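Local structure of phosphoribosyl-aminoimidazole carboxylase (3K5I) at residues A[33-36]-A[37-40]; A[74-77]-A[78-81]; A[98-101]-A[102-105]; A[117-120]-A[121-124]. The protein acts as an N5-carboxyaminoimidazole ribonucleotide synthetase of purine biosynthesis, an ATP-grasp enzyme that carboxylates 5-aminoimidazole ribonucleotide at the expense of ATP. All coordinates share one frame; numbering follows the deposited sequence.

Interaction 1 (A[33-36]-A[37-40]); sequences GQLG and RMLV. With AIR (5-aminoimidazole ribonucleotide), chain I.
Gln34 O, Leu35 O and Gly36 O each receive the amide four residues on: Met38 N lies 2.9 Å from Gln34 O, Leu39 N 2.9 Å from Leu35 O and Val40 N 3.1 Å from Gly36 O. These bonds make the opening turns of helix 34-46, and they leave the amides before them to other acceptors. Leu35 N points at the ribose of 5-aminoimidazole ribonucleotide and gives a nearly straight bond (163°) to its O2', 2.8 Å away. Gly33 N and Gly36 N both donate to Glu93 OE2, which also binds the ligand. The Gln34 side chain, its CG held between backbone N and carbonyl carbon (chi1 65°), folds alongside the ribose, with NE2 3.5 Å from O4'; its OE1 is taken by Lys365 NZ. Leu35 CD1 packs 3.7 Å from N1 of the imidazole. On the helix itself, Met38 bends its methyl CE back over Gln34 O. Arg37 stretches away, giving NH1 to Pro59 O and, weakly, NH2 to Asn44 O of the second subunit. The glycine-rich turn from strand 26-30 into this helix is consistent with the GxGxxG pattern of Rossmann-type beta-alpha-beta units, here serving the nucleotide's ribose.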
loop_
_atom_site.group_PDB
_atom_site.type_symbol
_atom_site.label_atom_id
_atom_site.label_comp_id
_atom_site.label_asym_id
_atom_site.label_seq_id
_atom_site.Cartn_x
_atom_site.Cartn_y
_atom_site.Cartn_z
ATOM N N GLY A 33 -3.290 -11.837 11.713
ATOM C CA GLY A 33 -1.880 -11.650 11.812
ATOM C C GLY A 33 -1.482 -10.893 10.578
ATOM O O GLY A 33 -2.302 -10.199 10.003
ATOM N N GLN A 34 -0.202 -10.943 10.252
ATOM C CA GLN A 34 0.257 -10.078 9.184
ATOM C C GLN A 34 -0.385 -10.307 7.877
ATOM O O GLN A 34 -0.530 -9.404 7.042
ATOM C CB GLN A 34 1.772 -10.194 9.025
ATOM C CG GLN A 34 2.228 -11.568 8.571
ATOM C CD GLN A 34 2.672 -12.446 9.735
ATOM O OE1 GLN A 34 2.181 -12.283 10.913
ATOM N NE2 GLN A 34 3.641 -13.344 9.465
ATOM N N LEU A 35 -0.793 -11.558 7.702
ATOM C CA LEU A 35 -1.373 -11.932 6.416
ATOM C C LEU A 35 -2.732 -11.285 6.328
ATOM O O LEU A 35 -3.086 -10.686 5.332
ATOM C CB LEU A 35 -1.450 -13.468 6.266
ATOM C CG LEU A 35 -0.129 -14.210 6.044
ATOM C CD1 LEU A 35 -0.401 -15.696 5.755
ATOM C CD2 LEU A 35 0.809 -13.597 4.941
ATOM N N GLY A 36 -3.496 -11.481 7.396
ATOM C CA GLY A 36 -4.834 -10.989 7.504
ATOM C C GLY A 36 -4.630 -9.552 7.368
ATOM O O GLY A 36 -5.463 -8.949 6.708
ATOM N N ARG A 37 -3.555 -9.005 7.916
ATOM C CA ARG A 37 -3.464 -7.530 7.718
ATOM C C ARG A 37 -3.230 -7.015 6.286
ATOM O O ARG A 37 -3.664 -5.932 5.860
ATOM C CB ARG A 37 -2.397 -6.987 8.670
ATOM C CG ARG A 37 -2.288 -5.473 8.775
ATOM C CD ARG A 37 -0.985 -5.114 9.509
ATOM N NE ARG A 37 -0.613 -3.684 9.587
ATOM C CZ ARG A 37 -0.720 -2.971 10.706
ATOM N NH1 ARG A 37 -1.251 -3.524 11.794
ATOM N NH2 ARG A 37 -0.305 -1.716 10.720
ATOM N N MET A 38 -2.434 -7.747 5.529
ATOM C CA MET A 38 -2.174 -7.323 4.174
ATOM C C MET A 38 -3.480 -7.501 3.434
ATOM O O MET A 38 -3.861 -6.703 2.562
ATOM C CB MET A 38 -1.000 -8.095 3.550
ATOM C CG MET A 38 0.201 -7.357 4.084
ATOM S SD MET A 38 1.818 -7.961 3.625
ATOM C CE MET A 38 1.847 -9.379 4.456
ATOM N N LEU A 39 -4.212 -8.535 3.814
ATOM C CA LEU A 39 -5.502 -8.691 3.143
ATOM C C LEU A 39 -6.392 -7.454 3.376
ATOM O O LEU A 39 -6.990 -6.969 2.424
ATOM C CB LEU A 39 -6.188 -10.020 3.493
ATOM C CG LEU A 39 -7.311 -10.379 2.502
ATOM C CD1 LEU A 39 -6.944 -10.919 1.103
ATOM C CD2 LEU A 39 -8.350 -11.284 3.141
ATOM N N VAL A 40 -6.479 -6.952 4.613
ATOM C CA VAL A 40 -7.273 -5.763 4.970
ATOM C C VAL A 40 -6.702 -4.564 4.243
ATOM O O VAL A 40 -7.450 -3.779 3.670
ATOM C CB VAL A 40 -7.360 -5.500 6.509
ATOM C CG1 VAL A 40 -8.471 -4.437 6.915
ATOM C CG2 VAL A 40 -7.738 -6.805 7.170
HETATM N N1 AIR I . 0.753 -17.124 8.961
HETATM C C2 AIR I . -0.222 -18.057 8.763
HETATM N N3 AIR I . 0.212 -19.282 8.479
HETATM C C4 AIR I . 1.584 -19.112 8.447
HETATM C C5 AIR I . 1.944 -17.800 8.748
HETATM N N6 AIR I . 3.173 -17.203 8.850
HETATM C "C1'" AIR I . 0.732 -15.702 9.376
HETATM C "C2'" AIR I . -0.692 -15.134 9.577
HETATM C "C3'" AIR I . -0.903 -15.794 10.951
HETATM C "C4'" AIR I . 0.393 -15.342 11.630
HETATM O "O4'" AIR I . 1.367 -15.728 10.641
HETATM O "O2'" AIR I . -0.913 -13.711 9.504
HETATM O "O3'" AIR I . -2.135 -15.370 11.492
HETATM C "C5'" AIR I . 0.853 -14.950 13.021
HETATM O "O5'" AIR I . 2.089 -15.603 13.430
HETATM P P AIR I . 2.634 -15.334 14.927
HETATM O O6 AIR I . 4.112 -14.661 14.883
HETATM O O7 AIR I . 2.615 -16.697 15.528
HETATM O O8 AIR I . 1.669 -14.373 15.584
#

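Interaction 2 (A[74-77]-A[78-81]); sequences FKER and EAVR
The contact is the first turn of helix 77-84, entered from the loop behind strand 70-71, and its main acceptor is Glu76 O. Val80 N meets this oxygen at 2.8 Å, while Ala79 N approaches from above the carbonyl plane at 3.0 Å, so two amides grip one oxygen. One step on, Arg81 N makes a longer bond of 3.3 Å to Arg77 O. Apolar touching follows the same turn. The Glu76 chain, extended with CG anti to the backbone N (chi1 -157°), runs past the Ala79 methyl, whose CB lies 3.6 Å from Glu76 CB; Glu76 OE1 accepts from Ser73 N. Val80 CG2 packs tightly against Phe74 O, at 2.9 Å. The arginines form salt bridges, Arg77 NH1 with Asp98 OD2 and Arg81 NH2 with Glu104 OE2. Arg77 NE and Glu78 OE2, although of opposite charge, stay 5.6 Å apart. Buried Ala79 and Val80 face Leu53 of strand 49-54, and the Phe74 ring leans on Ile94 and Val97 about 5 Å from the bound 5-aminoimidazole ribonucleotide. This is a loop-to-helix junction on the parallel sheet of the Rossmann-like preATP-grasp domain, at the fringe of its substrate pocket.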
loop_
_atom_site.group_PDB
_atom_site.type_symbol
_atom_site.label_atom_id
_atom_site.label_comp_id
_atom_site.label_asym_id
_atom_site.label_seq_id
_atom_site.Cartn_x
_atom_site.Cartn_y
_atom_site.Cartn_z
ATOM N N PHE A 74 -9.265 -18.581 16.024
ATOM C CA PHE A 74 -9.675 -19.265 14.790
ATOM C C PHE A 74 -9.739 -20.817 14.992
ATOM O O PHE A 74 -10.293 -21.597 14.197
ATOM C CB PHE A 74 -8.735 -18.774 13.673
ATOM C CG PHE A 74 -7.295 -18.682 14.098
ATOM C CD1 PHE A 74 -6.783 -17.499 14.639
ATOM C CD2 PHE A 74 -6.468 -19.793 14.005
ATOM C CE1 PHE A 74 -5.469 -17.411 15.076
ATOM C CE2 PHE A 74 -5.115 -19.739 14.466
ATOM C CZ PHE A 74 -4.621 -18.517 14.975
ATOM N N LYS A 75 -9.196 -21.318 16.105
ATOM C CA LYS A 75 -9.271 -22.785 16.315
ATOM C C LYS A 75 -10.415 -22.973 17.334
ATOM O O LYS A 75 -10.536 -24.012 18.009
ATOM C CB LYS A 75 -8.030 -23.241 17.097
ATOM C CG LYS A 75 -6.709 -22.992 16.465
ATOM C CD LYS A 75 -5.601 -23.353 17.445
ATOM C CE LYS A 75 -4.232 -22.765 17.007
ATOM N NZ LYS A 75 -3.404 -21.870 17.904
ATOM N N GLU A 76 -11.231 -21.935 17.475
ATOM C CA GLU A 76 -12.312 -21.927 18.461
ATOM C C GLU A 76 -13.710 -22.070 17.892
ATOM O O GLU A 76 -14.187 -21.059 17.434
ATOM C CB GLU A 76 -12.209 -20.571 19.145
ATOM C CG GLU A 76 -12.819 -20.502 20.536
ATOM C CD GLU A 76 -12.831 -19.147 21.243
ATOM O OE1 GLU A 76 -11.944 -18.267 21.083
ATOM O OE2 GLU A 76 -13.797 -19.016 22.021
ATOM N N ARG A 77 -14.302 -23.271 17.945
ATOM C CA ARG A 77 -15.658 -23.674 17.508
ATOM C C ARG A 77 -16.785 -22.648 17.392
ATOM O O ARG A 77 -17.345 -22.479 16.313
ATOM C CB ARG A 77 -16.183 -24.758 18.458
ATOM C CG ARG A 77 -17.253 -25.693 17.931
ATOM C CD ARG A 77 -16.932 -26.201 16.529
ATOM N NE ARG A 77 -17.329 -27.599 16.481
ATOM C CZ ARG A 77 -16.490 -28.631 16.558
ATOM N NH1 ARG A 77 -15.132 -28.577 16.637
ATOM N NH2 ARG A 77 -17.142 -29.770 16.555
ATOM N N GLU A 78 -17.102 -22.001 18.517
ATOM C CA GLU A 78 -18.126 -20.963 18.662
ATOM C C GLU A 78 -17.744 -19.552 18.188
ATOM O O GLU A 78 -18.614 -18.729 17.902
ATOM C CB GLU A 78 -18.618 -20.897 20.125
ATOM C CG GLU A 78 -19.572 -22.038 20.579
ATOM C CD GLU A 78 -20.525 -22.623 19.512
ATOM O OE1 GLU A 78 -21.316 -21.865 18.898
ATOM O OE2 GLU A 78 -20.487 -23.871 19.270
ATOM N N ALA A 79 -16.441 -19.268 18.128
ATOM C CA ALA A 79 -15.889 -17.997 17.684
ATOM C C ALA A 79 -15.936 -18.106 16.159
ATOM O O ALA A 79 -16.443 -17.183 15.488
ATOM C CB ALA A 79 -14.443 -17.918 18.194
ATOM N N VAL A 80 -15.477 -19.268 15.656
ATOM C CA VAL A 80 -15.461 -19.621 14.209
ATOM C C VAL A 80 -16.909 -19.430 13.646
ATOM O O VAL A 80 -17.115 -18.786 12.602
ATOM C CB VAL A 80 -14.715 -21.012 13.833
ATOM C CG1 VAL A 80 -14.902 -21.430 12.371
ATOM C CG2 VAL A 80 -13.172 -21.225 14.178
ATOM N N ARG A 81 -17.922 -19.933 14.374
ATOM C CA ARG A 81 -19.362 -19.884 14.027
ATOM C C ARG A 81 -20.046 -18.501 14.110
ATOM O O ARG A 81 -20.906 -18.096 13.353
ATOM C CB ARG A 81 -20.055 -20.853 15.002
ATOM C CG ARG A 81 -21.321 -21.528 14.505
ATOM C CD ARG A 81 -22.119 -22.360 15.568
ATOM N NE ARG A 81 -23.171 -23.099 14.865
ATOM C CZ ARG A 81 -23.040 -24.323 14.354
ATOM N NH1 ARG A 81 -24.055 -24.893 13.714
ATOM N NH2 ARG A 81 -21.910 -25.003 14.483
#

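Interaction 3 (A[98-101]-A[102-105]); sequences DTYA and LEEV
Chi1 values of -68° at Tyr100, with CG beside the backbone N, and 177° at Glu103, where CG lies opposite its own backbone N, beside the carbonyl carbon, on an extended chain, bring the phenol ring and the carboxylate together. Glu103 OE1 comes 4.0 Å from Tyr100 CD1, the two planes inclined by 45°. What joins them is Arg119, whose guanidinium forms a salt bridge with Glu103 OE1 and a cation-pi contact with the ring. Asp98 is the N-cap of helix 99-105, the helix of the beta-alpha-beta unit between strands 89-92 and 110-111. Asp98 OD1 accepts from Tyr100 N at 2.9 Å, almost end-on, and from Ala101 N at 3.2 Å, from above the carboxylate plane; both amides lie to the same face. The helix then runs on through Glu103 N to Thr99 O (3.0 Å), Glu104 N to Tyr100 O (2.9 Å) and Val105 N to Ala101 O (3.0 Å). Ala101 O is crowded by carbon as well, with Glu104 CB and Val105 CG2 against it. A water donates weakly to both Glu104 OE1 and Tyr100 O.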
loop_
_atom_site.group_PDB
_atom_site.type_symbol
_atom_site.label_atom_id
_atom_site.label_comp_id
_atom_site.label_asym_id
_atom_site.label_seq_id
_atom_site.Cartn_x
_atom_site.Cartn_y
_atom_site.Cartn_z
ATOM N N ASP A 98 -10.431 -24.233 12.921
ATOM C CA ASP A 98 -11.311 -25.334 13.239
ATOM C C ASP A 98 -12.164 -25.608 12.028
ATOM O O ASP A 98 -13.192 -24.991 11.835
ATOM C CB ASP A 98 -12.058 -25.012 14.548
ATOM C CG ASP A 98 -13.060 -26.048 14.929
ATOM O OD1 ASP A 98 -13.134 -26.959 14.102
ATOM O OD2 ASP A 98 -13.726 -25.978 15.989
ATOM N N THR A 99 -11.751 -26.570 11.214
ATOM C CA THR A 99 -12.535 -26.904 10.036
ATOM C C THR A 99 -13.833 -27.654 10.321
ATOM O O THR A 99 -14.615 -27.864 9.398
ATOM C CB THR A 99 -11.651 -27.662 9.034
ATOM O OG1 THR A 99 -11.384 -29.002 9.496
ATOM C CG2 THR A 99 -10.344 -26.862 9.061
ATOM N N TYR A 100 -14.037 -28.049 11.579
ATOM C CA TYR A 100 -15.265 -28.767 11.963
ATOM C C TYR A 100 -16.379 -27.760 12.177
ATOM O O TYR A 100 -17.486 -27.925 11.659
ATOM C CB TYR A 100 -15.010 -29.651 13.173
ATOM C CG TYR A 100 -14.078 -30.770 12.775
ATOM C CD1 TYR A 100 -14.570 -31.969 12.256
ATOM C CD2 TYR A 100 -12.715 -30.620 12.904
ATOM C CE1 TYR A 100 -13.714 -32.976 11.877
ATOM C CE2 TYR A 100 -11.850 -31.627 12.572
ATOM C CZ TYR A 100 -12.341 -32.799 12.011
ATOM O OH TYR A 100 -11.485 -33.846 11.780
ATOM N N ALA A 101 -16.042 -26.668 12.853
ATOM C CA ALA A 101 -17.004 -25.594 13.038
ATOM C C ALA A 101 -17.341 -25.163 11.614
ATOM O O ALA A 101 -18.489 -24.854 11.343
ATOM C CB ALA A 101 -16.360 -24.362 13.696
ATOM N N LEU A 102 -16.363 -25.064 10.714
ATOM C CA LEU A 102 -16.617 -24.657 9.311
ATOM C C LEU A 102 -17.548 -25.603 8.527
ATOM O O LEU A 102 -18.407 -25.136 7.764
ATOM C CB LEU A 102 -15.346 -24.465 8.484
ATOM C CG LEU A 102 -14.320 -23.322 8.654
ATOM C CD1 LEU A 102 -13.058 -23.456 7.761
ATOM C CD2 LEU A 102 -14.909 -21.930 8.508
ATOM N N GLU A 103 -17.387 -26.919 8.714
ATOM C CA GLU A 103 -18.276 -27.895 8.069
ATOM C C GLU A 103 -19.700 -27.641 8.678
ATOM O O GLU A 103 -20.719 -27.702 8.017
ATOM C CB GLU A 103 -17.776 -29.308 8.399
ATOM C CG GLU A 103 -18.632 -30.505 7.861
ATOM C CD GLU A 103 -18.057 -31.890 8.249
ATOM O OE1 GLU A 103 -17.187 -31.867 9.182
ATOM O OE2 GLU A 103 -18.444 -32.937 7.647
ATOM N N GLU A 104 -19.768 -27.320 9.961
ATOM C CA GLU A 104 -21.042 -27.103 10.589
ATOM C C GLU A 104 -21.783 -25.927 10.047
ATOM O O GLU A 104 -23.018 -25.937 9.960
ATOM C CB GLU A 104 -20.838 -26.690 12.027
ATOM C CG GLU A 104 -21.724 -27.356 13.037
ATOM C CD GLU A 104 -20.859 -27.745 14.215
ATOM O OE1 GLU A 104 -20.704 -28.958 14.462
ATOM O OE2 GLU A 104 -20.273 -26.839 14.847
ATOM N N VAL A 105 -21.020 -24.890 9.736
ATOM C CA VAL A 105 -21.679 -23.689 9.245
ATOM C C VAL A 105 -21.738 -23.529 7.732
ATOM O O VAL A 105 -22.188 -22.485 7.236
ATOM C CB VAL A 105 -21.233 -22.440 10.009
ATOM C CG1 VAL A 105 -21.805 -22.509 11.429
ATOM C CG2 VAL A 105 -19.705 -22.365 10.040
HETATM O O HOH W 1 -18.514 -30.917 12.686
#

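Interaction 4 (A[117-120]-A[121-124]); sequences AIRT and IQNK. With ADP (adenosine-5'-diphosphate), chain G.
Ile121 opens the second segment by donating its amide to Ala117 O at 2.7 Å, an almost linear bond (170°) that carries helix 115-121 to its last turn. Its CB and CG1 also lie against the same carbonyl, and the side chain packs on Phe265. Gln122 repeats the pattern, with N 2.8 Å from Ile118 O, but its side chain folds back: with CG between backbone N and carbonyl carbon (chi1 75°), CG sits 3.0 Å from Arg119 O and the extended chain crosses the Ile118 side chain at a slant, Gln122 NE2 near Ile118 CG2. A water donates to Gln122 OE1 at 2.9 Å and also to Arg119 O, bridging side chain and backbone, while NE2 is satisfied by Glu95 O and Val97 O in a neighbouring loop. Asn123 N reaches back three residues rather than four, meeting Thr120 O at 3.1 Å from above the carbonyl plane as the chain turns away. The Asn123 side chain points onward instead, OD1 accepting from Asn126 N as N-cap of helix 124-132. Lys124, its chain bent at chi3, carries NZ to the nucleotide. Its NZ lies 2.6 Å from O3A and 2.7 Å from O2A of ADP, with a weak third bond to O2B. The ammonium thus straddles the bridge between the two phosphates, so its positive charge probably offsets the negative charge of the diphosphate near Glu287, a ligand of the magnesium ion.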
loop_
_atom_site.group_PDB
_atom_site.type_symbol
_atom_site.label_atom_id
_atom_site.label_comp_id
_atom_site.label_asym_id
_atom_site.label_seq_id
_atom_site.Cartn_x
_atom_site.Cartn_y
_atom_site.Cartn_z
ATOM N N ALA A 117 -10.400 -28.685 2.015
ATOM C CA ALA A 117 -9.034 -28.369 1.531
ATOM C C ALA A 117 -8.173 -27.992 2.727
ATOM O O ALA A 117 -7.102 -28.582 2.946
ATOM C CB ALA A 117 -9.045 -27.191 0.474
ATOM N N ILE A 118 -8.705 -27.080 3.563
ATOM C CA ILE A 118 -8.065 -26.632 4.784
ATOM C C ILE A 118 -7.825 -27.820 5.717
ATOM O O ILE A 118 -6.731 -28.048 6.234
ATOM C CB ILE A 118 -8.937 -25.536 5.510
ATOM C CG1 ILE A 118 -9.042 -24.242 4.675
ATOM C CG2 ILE A 118 -8.191 -24.882 6.727
ATOM C CD1 ILE A 118 -9.576 -22.971 5.430
ATOM N N ARG A 119 -8.863 -28.610 5.955
ATOM C CA ARG A 119 -8.666 -29.747 6.856
ATOM C C ARG A 119 -7.545 -30.613 6.368
ATOM O O ARG A 119 -6.684 -31.011 7.157
ATOM C CB ARG A 119 -9.851 -30.704 6.918
ATOM C CG ARG A 119 -9.880 -31.537 8.204
ATOM C CD ARG A 119 -11.223 -32.339 8.164
ATOM N NE ARG A 119 -12.292 -31.463 8.646
ATOM C CZ ARG A 119 -13.566 -31.787 8.820
ATOM N NH1 ARG A 119 -13.950 -33.011 8.521
ATOM N NH2 ARG A 119 -14.431 -30.889 9.286
ATOM N N THR A 120 -7.591 -30.940 5.074
ATOM C CA THR A 120 -6.512 -31.764 4.547
ATOM C C THR A 120 -5.183 -31.045 4.755
ATOM O O THR A 120 -4.206 -31.524 5.367
ATOM C CB THR A 120 -6.663 -32.115 3.031
ATOM O OG1 THR A 120 -7.899 -32.801 2.812
ATOM C CG2 THR A 120 -5.549 -33.064 2.539
ATOM N N ILE A 121 -5.122 -29.868 4.163
ATOM C CA ILE A 121 -3.870 -29.170 4.193
ATOM C C ILE A 121 -3.225 -28.942 5.547
ATOM O O ILE A 121 -2.005 -28.994 5.697
ATOM C CB ILE A 121 -3.826 -27.959 3.163
ATOM C CG1 ILE A 121 -3.897 -28.443 1.705
ATOM C CG2 ILE A 121 -2.592 -27.044 3.331
ATOM C CD1 ILE A 121 -4.105 -27.361 0.628
ATOM N N GLN A 122 -4.051 -28.679 6.542
ATOM C CA GLN A 122 -3.540 -28.400 7.876
ATOM C C GLN A 122 -2.710 -29.500 8.557
ATOM O O GLN A 122 -1.967 -29.257 9.524
ATOM C CB GLN A 122 -4.685 -27.868 8.721
ATOM C CG GLN A 122 -5.619 -28.974 9.101
ATOM C CD GLN A 122 -6.701 -28.377 9.990
ATOM O OE1 GLN A 122 -7.386 -29.108 10.664
ATOM N NE2 GLN A 122 -6.849 -27.050 10.003
ATOM N N ASN A 123 -2.818 -30.716 8.030
ATOM C CA ASN A 123 -2.046 -31.826 8.557
ATOM C C ASN A 123 -1.136 -32.133 7.381
ATOM O O ASN A 123 -1.581 -32.588 6.319
ATOM C CB ASN A 123 -2.894 -33.038 8.841
ATOM C CG ASN A 123 -2.074 -34.122 9.483
ATOM O OD1 ASN A 123 -1.053 -34.551 8.936
ATOM N ND2 ASN A 123 -2.510 -34.562 10.655
ATOM N N LYS A 124 0.136 -31.813 7.615
ATOM C CA LYS A 124 1.218 -31.944 6.652
ATOM C C LYS A 124 1.413 -33.335 6.123
ATOM O O LYS A 124 1.696 -33.528 4.922
ATOM C CB LYS A 124 2.511 -31.343 7.208
ATOM C CG LYS A 124 2.708 -29.860 6.831
ATOM C CD LYS A 124 3.916 -29.199 7.516
ATOM C CE LYS A 124 5.021 -28.827 6.519
ATOM N NZ LYS A 124 6.189 -28.263 7.273
HETATM P PB ADP G . 6.914 -24.835 7.535
HETATM O O1B ADP G . 7.064 -24.466 8.960
HETATM O O2B ADP G . 5.424 -25.098 7.571
HETATM O O3B ADP G . 7.019 -24.044 6.191
HETATM P PA ADP G . 8.464 -26.688 5.761
HETATM O O1A ADP G . 8.139 -25.910 4.563
HETATM O O2A ADP G . 8.251 -28.153 5.470
HETATM O O3A ADP G . 7.704 -26.156 7.073
HETATM O "O5'" ADP G . 10.046 -26.436 5.896
HETATM C "C5'" ADP G . 10.617 -25.124 5.813
HETATM C "C4'" ADP G . 11.935 -25.195 5.085
HETATM O "O4'" ADP G . 12.815 -26.129 5.763
HETATM C "C3'" ADP G . 11.965 -25.755 3.673
HETATM O "O3'" ADP G . 11.869 -24.600 2.823
HETATM C "C2'" ADP G . 13.386 -26.295 3.471
HETATM O "O2'" ADP G . 14.387 -25.243 3.614
HETATM C "C1'" ADP G . 13.494 -26.922 4.844
HETATM N N9 ADP G . 13.083 -28.309 4.695
HETATM C C8 ADP G . 11.803 -28.761 4.863
HETATM N N7 ADP G . 11.697 -30.061 4.502
HETATM C C5 ADP G . 12.997 -30.395 4.181
HETATM C C6 ADP G . 13.551 -31.677 3.845
HETATM N N6 ADP G . 13.113 -32.785 3.642
HETATM N N1 ADP G . 14.889 -31.680 3.576
HETATM C C2 ADP G . 15.713 -30.574 3.708
HETATM N N3 ADP G . 15.220 -29.438 4.123
HETATM C C4 ADP G . 13.893 -29.356 4.325
HETATM O O HOH W 2 -7.064 -31.966 10.246
#

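In the fold
Interactions 2, 3 and 4 form a continuous chain of contacts, whereas interaction 1 stands apart, its nearest atoms about 7 Å from interaction 2. Segments 74-81 and 98-105, with centres 8 Å apart, are joined by the packing of Arg81 CG on Val105 CG1 (3.3 Å) and a probable backbone bond from Asp98 N to Phe74 O (2.9 Å). Interaction 3 passes to interaction 4 through Arg119, whose NE is 2.8 Å from Thr99 OG1. Interactions 1 and 4 meet different ligands: interaction 1 grips 5-aminoimidazole ribonucleotide directly, while interaction 4, whose centre is about 21 Å from that of interaction 1, delivers Lys124 to ADP. Interaction 3 is more remote, the Thr99 side chain lying about 13 Å from the ribonucleotide.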